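Local coordinates for hypothetical protein SpyM3_0169 (Streptococcus pyogenes, PDB 1PG6) that is of unknown function but binds calcium ions in the crystal and belongs to the AIM24 family of the cupin clan, at residues Tyr113-Gly118 and Val183-Arg188. Sequence-based numbering, arbitrary orientation.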
# COMPACT_ATOMS: atom_id res chain seq x y z
N TYR A 113 8.03 0.91 -7.47
CA TYR A 113 7.42 -0.30 -6.94
C TYR A 113 5.94 -0.42 -7.21
O TYR A 113 5.26 0.55 -7.52
CB TYR A 113 7.63 -0.37 -5.42
CG TYR A 113 9.08 -0.32 -4.98
CD1 TYR A 113 9.76 0.89 -4.85
CD2 TYR A 113 9.79 -1.50 -4.75
CE1 TYR A 113 11.11 0.93 -4.51
CE2 TYR A 113 11.13 -1.48 -4.41
CZ TYR A 113 11.79 -0.27 -4.30
OH TYR A 113 13.13 -0.25 -4.00
N ARG A 114 5.45 -1.65 -7.08
CA ARG A 114 4.04 -1.96 -7.22
C ARG A 114 3.68 -2.50 -5.83
O ARG A 114 4.52 -3.10 -5.15
CB ARG A 114 3.80 -3.04 -8.29
CG ARG A 114 4.28 -2.65 -9.69
CD ARG A 114 3.78 -3.65 -10.73
NE ARG A 114 4.52 -3.59 -11.99
CZ ARG A 114 4.31 -2.70 -12.96
NH1 ARG A 114 3.37 -1.78 -12.83
NH2 ARG A 114 5.03 -2.75 -14.07
N LEU A 115 2.44 -2.27 -5.40
CA LEU A 115 2.00 -2.72 -4.09
C LEU A 115 0.60 -3.28 -4.13
O LEU A 115 -0.25 -2.82 -4.89
CB LEU A 115 2.00 -1.58 -3.08
CG LEU A 115 3.18 -0.61 -2.99
CD1 LEU A 115 3.08 0.40 -4.12
CD2 LEU A 115 3.13 0.11 -1.65
N ASN A 116 0.36 -4.27 -3.28
CA ASN A 116 -0.96 -4.88 -3.16
C ASN A 116 -1.85 -4.00 -2.31
O ASN A 116 -1.37 -3.12 -1.61
CB ASN A 116 -0.85 -6.24 -2.49
CG ASN A 116 -0.66 -7.36 -3.48
OD1 ASN A 116 0.16 -8.26 -3.28
ND2 ASN A 116 -1.43 -7.31 -4.55
N ASP A 117 -3.15 -4.28 -2.37
CA ASP A 117 -4.14 -3.55 -1.59
C ASP A 117 -3.84 -3.72 -0.11
O ASP A 117 -3.63 -4.83 0.38
CB ASP A 117 -5.56 -4.06 -1.84
CG ASP A 117 -6.18 -3.46 -3.08
OD1 ASP A 117 -6.04 -2.24 -3.29
OD2 ASP A 117 -6.82 -4.23 -3.84
N GLY A 118 -3.85 -2.60 0.60
CA GLY A 118 -3.61 -2.62 2.02
C GLY A 118 -2.16 -2.41 2.38
O GLY A 118 -1.85 -2.12 3.53
N VAL A 183 2.29 -10.98 -0.22
CA VAL A 183 3.11 -10.04 -0.99
C VAL A 183 2.78 -8.60 -0.62
O VAL A 183 1.65 -8.16 -0.73
CB VAL A 183 2.90 -10.25 -2.50
CG1 VAL A 183 3.65 -9.19 -3.29
CG2 VAL A 183 3.39 -11.64 -2.90
N VAL A 184 3.79 -7.87 -0.15
CA VAL A 184 3.61 -6.48 0.24
C VAL A 184 3.82 -5.52 -0.93
O VAL A 184 2.92 -4.78 -1.33
CB VAL A 184 4.58 -6.09 1.38
CG1 VAL A 184 4.40 -4.62 1.74
CG2 VAL A 184 4.35 -6.97 2.59
N ALA A 185 5.04 -5.53 -1.47
CA ALA A 185 5.40 -4.65 -2.57
C ALA A 185 6.57 -5.27 -3.33
O ALA A 185 7.29 -6.10 -2.79
CB ALA A 185 5.80 -3.28 -2.02
N TRP A 186 6.75 -4.86 -4.58
CA TRP A 186 7.85 -5.42 -5.36
C TRP A 186 8.32 -4.46 -6.45
O TRP A 186 7.59 -3.54 -6.83
CB TRP A 186 7.43 -6.77 -5.96
CG TRP A 186 6.32 -6.69 -6.97
CD1 TRP A 186 6.46 -6.62 -8.33
CD2 TRP A 186 4.91 -6.67 -6.72
NE1 TRP A 186 5.23 -6.57 -8.94
CE2 TRP A 186 4.26 -6.59 -7.97
CE3 TRP A 186 4.13 -6.72 -5.55
CZ2 TRP A 186 2.87 -6.56 -8.09
CZ3 TRP A 186 2.74 -6.68 -5.68
CH2 TRP A 186 2.12 -6.61 -6.94
N SER A 187 9.54 -4.66 -6.93
CA SER A 187 10.11 -3.80 -7.96
C SER A 187 9.26 -3.74 -9.22
O SER A 187 8.78 -4.76 -9.71
CB SER A 187 11.51 -4.29 -8.32
OG SER A 187 12.41 -4.15 -7.23
N ARG A 188 9.07 -2.53 -9.73
CA ARG A 188 8.26 -2.35 -10.93
C ARG A 188 8.96 -2.99 -12.13
O ARG A 188 8.32 -3.41 -13.09
CB ARG A 188 8.05 -0.86 -11.20
CG ARG A 188 7.06 -0.59 -12.30
CD ARG A 188 6.97 0.89 -12.59
NE ARG A 188 8.22 1.39 -13.14
CZ ARG A 188 8.44 2.67 -13.42
NH1 ARG A 188 7.49 3.57 -13.20
NH2 ARG A 188 9.61 3.04 -13.93
O HOH W 1 6.52 -5.46 -11.28
O HOH W 2 6.06 -5.32 -14.95
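R114 and W186 form the hydrogen-bonded pair at the heart of an antiparallel ladder between two central strands, 113-116 and 183-187, of a six-stranded sheet. Their backbones grip each other twice: R114 N reaches W186 O at 2.9 Å, and W186 N returns to R114 O at 2.9 Å. Further along, the hydrogen bond from N116 N to V184 O is longer, 3.3 Å, its donor tilted 30° from the carbonyl plane.

Both side chains of the pair lie on one face of the sheet. W186 CG sits between its own backbone N and carbonyl carbon (chi1 66°), and the indole lies across R114, whose CB stands over the face of the six-membered ring, shifted toward its rim, in a CH-pi contact, 3.9 Å from its centroid. Y192 and F214 meet the same indole edge-to-face. The R114 chain then runs extended from CG to NE past the indole nitrogen, and R188 CG lies over the centre of one guanidinium face, 3.4 Å above the plane. In the guanidinium plane, a water accepts from R114 NE at 2.8 Å and, weakly, from W186 NE1; it also lies within bonding distance of S187 O. R114 NH1 hydrogen-bonds to T151 OG1, tying the group to strand 148-153.

On the opposite face, L115 CG packs on A185 CB at 3.9 Å. V184 and A185 both face Y221 in a classic beta bulge, so the far edge of 183-187 is irregular where it joins 219-223. The ladder joins the two middle strands of an all-antiparallel sheet, consistent with the beta-rich fold of the cupin clan.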